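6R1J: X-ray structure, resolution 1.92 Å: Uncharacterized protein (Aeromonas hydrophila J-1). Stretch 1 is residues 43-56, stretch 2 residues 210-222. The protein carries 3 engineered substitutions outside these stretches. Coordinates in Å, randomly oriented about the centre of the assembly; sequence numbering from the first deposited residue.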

ATOM      1  N   ALA A  43      -0.024 -26.376  16.701  1.00 39.14           N
ATOM      2  CA  ALA A  43       0.924 -27.508  16.712  1.00 41.31           C
ATOM      3  C   ALA A  43       2.390 -27.062  16.533  1.00 43.98           C
ATOM      4  O   ALA A  43       3.221 -27.499  17.329  1.00 40.04           O
ATOM      5  N   LEU A  44       2.715 -26.161  15.597  1.00 39.17           N
ATOM      6  CA  LEU A  44       4.142 -25.913  15.262  1.00 35.03           C
ATOM      7  C   LEU A  44       4.772 -24.913  16.258  1.00 34.63           C
ATOM      8  O   LEU A  44       5.904 -25.207  16.699  1.00 37.69           O
ATOM      9  N   LEU A  45       4.084 -23.856  16.689  1.00 35.30           N
ATOM     10  CA  LEU A  45       4.747 -22.861  17.579  1.00 37.93           C
ATOM     11  C   LEU A  45       5.099 -23.511  18.922  1.00 42.19           C
ATOM     12  O   LEU A  45       6.168 -23.226  19.437  1.00 41.07           O
ATOM     13  N   PRO A  46       4.284 -24.408  19.525  1.00 42.97           N
ATOM     14  CA  PRO A  46       4.736 -25.182  20.692  1.00 38.18           C
ATOM     15  C   PRO A  46       5.998 -26.022  20.418  1.00 36.41           C
ATOM     16  O   PRO A  46       6.863 -26.071  21.273  1.00 37.35           O
ATOM     17  N   GLN A  47       6.129 -26.650  19.242  1.00 35.99           N
ATOM     18  CA  GLN A  47       7.328 -27.428  18.871  1.00 35.27           C
ATOM     19  C   GLN A  47       8.518 -26.474  18.729  1.00 37.63           C
ATOM     20  O   GLN A  47       9.654 -26.880  19.097  1.00 36.15           O
ATOM     21  N   VAL A  48       8.305 -25.258  18.241  1.00 36.29           N
ATOM     22  CA  VAL A  48       9.408 -24.255  18.183  1.00 34.02           C
ATOM     23  C   VAL A  48       9.806 -23.894  19.623  1.00 36.25           C
ATOM     24  O   VAL A  48      11.014 -23.755  19.877  1.00 36.92           O
ATOM     25  N   GLN A  49       8.848 -23.695  20.524  1.00 35.21           N
ATOM     26  CA  GLN A  49       9.194 -23.341  21.932  1.00 41.13           C
ATOM     27  C   GLN A  49       9.954 -24.517  22.585  1.00 40.88           C
ATOM     28  O   GLN A  49      10.940 -24.268  23.246  1.00 40.46           O
ATOM     29  N   THR A  50       9.562 -25.767  22.336  1.00 40.28           N
ATOM     30  CA  THR A  50      10.269 -26.960  22.840  1.00 41.33           C
ATOM     31  C   THR A  50      11.704 -26.962  22.291  1.00 42.98           C
ATOM     32  O   THR A  50      12.652 -27.164  23.073  1.00 39.41           O
ATOM     33  N   MET A  51      11.872 -26.691  21.003  1.00 38.21           N
ATOM     34  CA  MET A  51      13.191 -26.713  20.352  1.00 37.51           C
ATOM     35  C   MET A  51      14.094 -25.683  21.020  1.00 33.47           C
ATOM     36  O   MET A  51      15.268 -26.016  21.280  1.00 37.78           O
ATOM     37  N   GLN A  52      13.574 -24.485  21.238  1.00 35.55           N
ATOM     38  CA  GLN A  52      14.272 -23.370  21.927  1.00 36.09           C
ATOM     39  C   GLN A  52      14.745 -23.824  23.326  1.00 37.10           C
ATOM     40  O   GLN A  52      15.904 -23.629  23.640  1.00 35.73           O
ATOM     41  N   GLN A  53      13.857 -24.365  24.150  1.00 41.28           N
ATOM     42  CA  GLN A  53      14.185 -24.880  25.506  1.00 47.40           C
ATOM     43  C   GLN A  53      15.284 -25.945  25.406  1.00 44.29           C
ATOM     44  O   GLN A  53      16.235 -25.861  26.204  1.00 41.00           O
ATOM     45  N   GLN A  54      15.218 -26.857  24.425  1.00 40.62           N
ATOM     46  CA  GLN A  54      16.188 -27.980  24.289  1.00 41.63           C
ATOM     47  C   GLN A  54      17.550 -27.453  23.819  1.00 42.34           C
ATOM     48  O   GLN A  54      18.594 -27.938  24.307  1.00 35.57           O
ATOM     49  N   VAL A  55      17.560 -26.495  22.902  1.00 37.75           N
ATOM     50  CA  VAL A  55      18.832 -25.881  22.427  1.00 35.01           C
ATOM     51  C   VAL A  55      19.522 -25.178  23.603  1.00 34.91           C
ATOM     52  O   VAL A  55      20.706 -25.341  23.727  1.00 36.88           O
ATOM     53  N   LEU A  56      18.789 -24.438  24.426  1.00 36.18           N
ATOM     54  CA  LEU A  56      19.377 -23.679  25.561  1.00 43.34           C
ATOM     55  C   LEU A  56      19.914 -24.649  26.630  1.00 40.50           C
ATOM     56  O   LEU A  56      21.036 -24.420  27.107  1.00 41.51           O
ATOM     57  N   GLN A 210       6.497 -12.312   9.724  1.00 30.44           N
ATOM     58  CA  GLN A 210       6.866 -12.781  11.085  1.00 31.04           C
ATOM     59  C   GLN A 210       7.306 -14.243  11.020  1.00 34.27           C
ATOM     60  O   GLN A 210       8.336 -14.619  11.643  1.00 30.78           O
ATOM     61  N   PHE A 211       6.604 -15.074  10.253  1.00 32.37           N
ATOM     62  CA  PHE A 211       6.995 -16.495  10.106  1.00 32.19           C
ATOM     63  C   PHE A 211       8.407 -16.527   9.510  1.00 33.60           C
ATOM     64  O   PHE A 211       9.252 -17.362   9.892  1.00 31.60           O
ATOM     65  N   GLY A 212       8.659 -15.694   8.495  1.00 31.72           N
ATOM     66  CA  GLY A 212       9.993 -15.641   7.856  1.00 31.82           C
ATOM     67  C   GLY A 212      11.082 -15.290   8.885  1.00 30.78           C
ATOM     68  O   GLY A 212      12.206 -15.816   8.791  1.00 28.51           O
ATOM     69  N   SER A 213      10.802 -14.371   9.808  1.00 32.22           N
ATOM     70  CA  SER A 213      11.787 -13.978  10.849  1.00 32.98           C
ATOM     71  C   SER A 213      12.052 -15.195  11.739  1.00 31.99           C
ATOM     72  O   SER A 213      13.212 -15.454  12.091  1.00 31.74           O
ATOM     73  N   LEU A 214      11.004 -15.937  12.079  1.00 32.13           N
ATOM     74  CA  LEU A 214      11.151 -17.188  12.864  1.00 32.16           C
ATOM     75  C   LEU A 214      12.020 -18.196  12.104  1.00 30.88           C
ATOM     76  O   LEU A 214      12.975 -18.752  12.707  1.00 29.83           O
ATOM     77  N   ILE A 215      11.736 -18.431  10.826  1.00 32.63           N
ATOM     78  CA  ILE A 215      12.485 -19.412   9.988  1.00 30.52           C
ATOM     79  C   ILE A 215      13.953 -19.000   9.887  1.00 29.16           C
ATOM     80  O   ILE A 215      14.811 -19.865   9.966  1.00 29.45           O
ATOM     81  N   ASP A 216      14.237 -17.715   9.635  1.00 31.09           N
ATOM     82  CA  ASP A 216      15.639 -17.250   9.516  1.00 31.50           C
ATOM     83  C   ASP A 216      16.391 -17.524  10.846  1.00 29.25           C
ATOM     84  O   ASP A 216      17.528 -17.912  10.788  1.00 31.74           O
ATOM     85  N   ARG A 217      15.735 -17.396  11.980  1.00 31.34           N
ATOM     86  CA  ARG A 217      16.400 -17.584  13.301  1.00 32.97           C
ATOM     87  C   ARG A 217      16.562 -19.077  13.566  1.00 33.48           C
ATOM     88  O   ARG A 217      17.618 -19.472  14.042  1.00 31.56           O
ATOM     89  N   VAL A 218      15.566 -19.899  13.204  1.00 32.69           N
ATOM     90  CA  VAL A 218      15.725 -21.367  13.334  1.00 30.28           C
ATOM     91  C   VAL A 218      16.872 -21.795  12.438  1.00 32.23           C
ATOM     92  O   VAL A 218      17.720 -22.630  12.841  1.00 32.34           O
ATOM     93  N   SER A 219      16.933 -21.239  11.233  1.00 31.68           N
ATOM     94  CA  SER A 219      17.988 -21.612  10.282  1.00 30.95           C
ATOM     95  C   SER A 219      19.350 -21.153  10.854  1.00 37.05           C
ATOM     96  O   SER A 219      20.334 -21.919  10.760  1.00 33.16           O
ATOM     97  N   LYS A 220      19.405 -19.973  11.469  1.00 32.55           N
ATOM     98  CA  LYS A 220      20.685 -19.445  12.049  1.00 32.05           C
ATOM     99  C   LYS A 220      21.119 -20.403  13.159  1.00 30.54           C
ATOM    100  O   LYS A 220      22.259 -20.824  13.157  1.00 34.23           O
ATOM    101  N   VAL A 221      20.179 -20.877  13.974  1.00 33.76           N
ATOM    102  CA  VAL A 221      20.475 -21.826  15.080  1.00 31.93           C
ATOM    103  C   VAL A 221      21.078 -23.116  14.501  1.00 36.66           C
ATOM    104  O   VAL A 221      22.097 -23.597  15.034  1.00 31.99           O
ATOM    105  N   GLY A 222      20.452 -23.706  13.484  1.00 36.74           N
ATOM    106  CA  GLY A 222      21.007 -24.863  12.760  1.00 34.63           C
ATOM    107  C   GLY A 222      22.398 -24.599  12.206  1.00 35.18           C
ATOM    108  O   GLY A 222      23.263 -25.474  12.363  1.00 37.93           O
TER

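Two helical segments, 43-56 and 210-222, run in the same general direction at 30°, their axes no closer than 12.3 Å; side chains alone bridge the gap, and the contact buries 331 Å², both sides summed. Leu44, Val48, Met51 and Val55 point from the first helix toward the second; Leu214, Val218 and Val221 point back. Leu45 and Phe211 leave their backbones sideways, but their ends swing into the gap. At one end, Phe211 (chi1 t) presents its ring edge to Leu44 (t, p), whose CD2 lies 3.6 Å from Phe211 CZ, near the ring plane. Next, Leu214 (t, t), the residue most covered by the other helix, supplies the main bump: its CD1 sits over the shallow notch between Leu45 and Val48, 3.8 Å from Leu45 CD2 and 4.2 Å from Val48 CG1. Leu45 (m, t) and Val48 (t), about one helical turn apart, form the sides of that notch. Farther along, Met51 (chi1 t, chi2 off-well at -149°, chi3 p) places its thioether over Val218 (t), with Met51 SD 4.2 Å from Val218 CG1. Val55 and Val221, both t, close the row through Val55 CG2 and Val221 CG1 at 4.2 Å. No hydrogen bond crosses this apolar seam; the CA-to-CB bond of Gln52 points sideways, and its NE2 is hydrogen-bonded elsewhere in the structure.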

ATOM      1  CB  ALA A  43       0.496 -28.483  15.644  1.00 41.13           C
ATOM      2  CB  LEU A  44       4.268 -25.467  13.803  1.00 38.06           C
ATOM      3  CG  LEU A  44       5.661 -25.008  13.353  1.00 37.78           C
ATOM      4  CD1 LEU A  44       6.662 -26.144  13.365  1.00 37.08           C
ATOM      5  CD2 LEU A  44       5.597 -24.373  11.961  1.00 40.86           C
ATOM      6  CB  LEU A  45       3.943 -21.574  17.678  1.00 37.60           C
ATOM      7  CG  LEU A  45       3.756 -20.841  16.349  1.00 37.36           C
ATOM      8  CD1 LEU A  45       3.074 -19.517  16.570  1.00 41.03           C
ATOM      9  CD2 LEU A  45       5.066 -20.663  15.594  1.00 37.12           C
ATOM     10  CB  PRO A  46       3.499 -26.033  21.050  1.00 41.06           C
ATOM     11  CG  PRO A  46       2.345 -25.170  20.571  1.00 41.46           C
ATOM     12  CD  PRO A  46       2.855 -24.626  19.249  1.00 41.10           C
ATOM     13  CB  GLN A  47       7.161 -28.246  17.588  1.00 42.08           C
ATOM     14  CG  GLN A  47       6.138 -29.373  17.692  1.00 47.34           C
ATOM     15  CD  GLN A  47       5.835 -29.971  16.334  1.00 54.36           C
ATOM     16  OE1 GLN A  47       5.888 -29.305  15.305  1.00 47.77           O
ATOM     17  NE2 GLN A  47       5.477 -31.241  16.318  1.00 59.33           N
ATOM     18  CB  VAL A  48       9.067 -22.998  17.363  1.00 36.09           C
ATOM     19  CG1 VAL A  48      10.162 -21.956  17.486  1.00 35.36           C
ATOM     20  CG2 VAL A  48       8.790 -23.339  15.903  1.00 36.55           C
ATOM     21  CB  GLN A  49       7.951 -22.920  22.701  1.00 44.30           C
ATOM     22  CG  GLN A  49       7.378 -21.594  22.211  1.00 43.61           C
ATOM     23  CD  GLN A  49       5.933 -21.420  22.587  1.00 45.62           C
ATOM     24  OE1 GLN A  49       5.169 -22.392  22.577  1.00 44.17           O
ATOM     25  NE2 GLN A  49       5.554 -20.187  22.910  1.00 43.67           N
ATOM     26  CB  THR A  50       9.489 -28.247  22.520  1.00 43.65           C
ATOM     27  OG1 THR A  50       8.313 -28.173  23.318  1.00 47.58           O
ATOM     28  CG2 THR A  50      10.232 -29.526  22.837  1.00 44.67           C
ATOM     29  CB  MET A  51      13.102 -26.423  18.861  1.00 39.10           C
ATOM     30  CG  MET A  51      14.445 -26.225  18.253  1.00 42.97           C
ATOM     31  SD  MET A  51      14.468 -25.092  16.880  1.00 49.30           S
ATOM     32  CE  MET A  51      14.283 -23.558  17.779  1.00 54.14           C
ATOM     33  CB  GLN A  52      13.329 -22.183  22.063  1.00 39.11           C
ATOM     34  CG  GLN A  52      13.957 -20.950  22.683  1.00 40.13           C
ATOM     35  CD  GLN A  52      12.969 -19.805  22.687  1.00 46.67           C
ATOM     36  OE1 GLN A  52      11.760 -20.022  22.618  1.00 46.63           O
ATOM     37  NE2 GLN A  52      13.473 -18.577  22.761  1.00 43.26           N
ATOM     38  CB  GLN A  53      12.912 -25.378  26.198  1.00 54.21           C
ATOM     39  CG  GLN A  53      12.040 -24.229  26.680  1.00 65.24           C
ATOM     40  CD  GLN A  53      10.614 -24.575  27.055  1.00 77.43           C
ATOM     41  OE1 GLN A  53      10.129 -25.696  26.873  1.00 85.61           O
ATOM     42  NE2 GLN A  53       9.912 -23.579  27.573  1.00 80.56           N
ATOM     43  CB  GLN A  54      15.625 -29.084  23.387  1.00 43.71           C
ATOM     44  CG  GLN A  54      14.476 -29.827  24.049  1.00 47.02           C
ATOM     45  CD  GLN A  54      13.968 -30.991  23.246  1.00 49.37           C
ATOM     46  OE1 GLN A  54      12.780 -31.288  23.228  1.00 64.19           O
ATOM     47  NE2 GLN A  54      14.864 -31.649  22.553  1.00 52.43           N
ATOM     48  CB  VAL A  55      18.576 -24.917  21.271  1.00 36.41           C
ATOM     49  CG1 VAL A  55      19.782 -24.038  20.988  1.00 38.91           C
ATOM     50  CG2 VAL A  55      18.138 -25.690  20.036  1.00 38.45           C
ATOM     51  CB  LEU A  56      18.308 -22.753  26.123  1.00 39.90           C
ATOM     52  CG  LEU A  56      17.932 -21.587  25.205  1.00 41.47           C
ATOM     53  CD1 LEU A  56      16.804 -20.771  25.818  1.00 40.82           C
ATOM     54  CD2 LEU A  56      19.132 -20.699  24.907  1.00 40.35           C
ATOM     55  CB  GLN A 210       5.697 -12.575  12.036  1.00 29.07           C
ATOM     56  CG  GLN A 210       5.314 -11.115  12.196  1.00 30.53           C
ATOM     57  CD  GLN A 210       6.294 -10.339  13.051  1.00 34.06           C
ATOM     58  OE1 GLN A 210       7.008 -10.931  13.863  1.00 33.11           O
ATOM     59  NE2 GLN A 210       6.319  -9.027  12.847  1.00 34.35           N
ATOM     60  CB  PHE A 211       6.006 -17.246   9.201  1.00 33.58           C
ATOM     61  CG  PHE A 211       5.877 -18.728   9.427  1.00 31.83           C
ATOM     62  CD1 PHE A 211       6.781 -19.451  10.193  1.00 35.56           C
ATOM     63  CD2 PHE A 211       4.827 -19.421   8.839  1.00 34.26           C
ATOM     64  CE1 PHE A 211       6.595 -20.811  10.440  1.00 34.19           C
ATOM     65  CE2 PHE A 211       4.689 -20.795   9.014  1.00 33.86           C
ATOM     66  CZ  PHE A 211       5.562 -21.488   9.821  1.00 34.94           C
ATOM     67  CB  SER A 213      11.312 -12.801  11.627  1.00 35.23           C
ATOM     68  OG  SER A 213      11.332 -11.658  10.797  1.00 41.53           O
ATOM     69  CB  LEU A 214       9.766 -17.723  13.229  1.00 31.95           C
ATOM     70  CG  LEU A 214       9.730 -19.027  14.039  1.00 35.77           C
ATOM     71  CD1 LEU A 214       8.434 -19.105  14.851  1.00 41.05           C
ATOM     72  CD2 LEU A 214       9.853 -20.250  13.144  1.00 34.46           C
ATOM     73  CB  ILE A 215      11.782 -19.532   8.625  1.00 33.23           C
ATOM     74  CG1 ILE A 215      10.490 -20.345   8.788  1.00 34.50           C
ATOM     75  CG2 ILE A 215      12.691 -20.102   7.547  1.00 33.54           C
ATOM     76  CD1 ILE A 215       9.552 -20.236   7.568  1.00 36.46           C
ATOM     77  CB  ASP A 216      15.719 -15.774   9.123  1.00 32.64           C
ATOM     78  CG  ASP A 216      15.203 -15.439   7.726  1.00 37.98           C
ATOM     79  OD1 ASP A 216      15.036 -16.381   6.886  1.00 41.67           O
ATOM     80  OD2 ASP A 216      14.918 -14.259   7.514  1.00 41.32           O
ATOM     81  CB  ARG A 217      15.608 -16.934  14.436  1.00 32.00           C
ATOM     82  CG  ARG A 217      16.261 -17.091  15.805  1.00 35.06           C
ATOM     83  CD  ARG A 217      17.748 -16.730  15.818  1.00 35.02           C
ATOM     84  NE  ARG A 217      17.995 -15.362  15.365  1.00 36.74           N
ATOM     85  CZ  ARG A 217      18.140 -14.276  16.161  1.00 41.02           C
ATOM     86  NH1 ARG A 217      18.363 -13.094  15.621  1.00 35.63           N
ATOM     87  NH2 ARG A 217      18.113 -14.368  17.478  1.00 37.36           N
ATOM     88  CB  VAL A 218      14.436 -22.130  13.012  1.00 30.01           C
ATOM     89  CG1 VAL A 218      14.707 -23.611  12.980  1.00 38.23           C
ATOM     90  CG2 VAL A 218      13.354 -21.814  14.023  1.00 31.86           C
ATOM     91  CB  SER A 219      17.710 -21.044   8.903  1.00 33.78           C
ATOM     92  OG  SER A 219      18.830 -21.223   8.083  1.00 36.53           O
ATOM     93  CB  LYS A 220      20.492 -17.993  12.505  1.00 36.15           C
ATOM     94  CG  LYS A 220      21.788 -17.323  12.946  1.00 40.86           C
ATOM     95  CD  LYS A 220      21.676 -15.853  13.293  1.00 46.68           C
ATOM     96  CE  LYS A 220      23.062 -15.219  13.431  1.00 53.61           C
ATOM     97  NZ  LYS A 220      23.958 -15.996  14.339  1.00 49.60           N
ATOM     98  CB  VAL A 221      19.235 -22.037  15.957  1.00 33.54           C
ATOM     99  CG1 VAL A 221      19.312 -23.308  16.761  1.00 37.99           C
ATOM    100  CG2 VAL A 221      18.981 -20.822  16.849  1.00 34.67           C
TER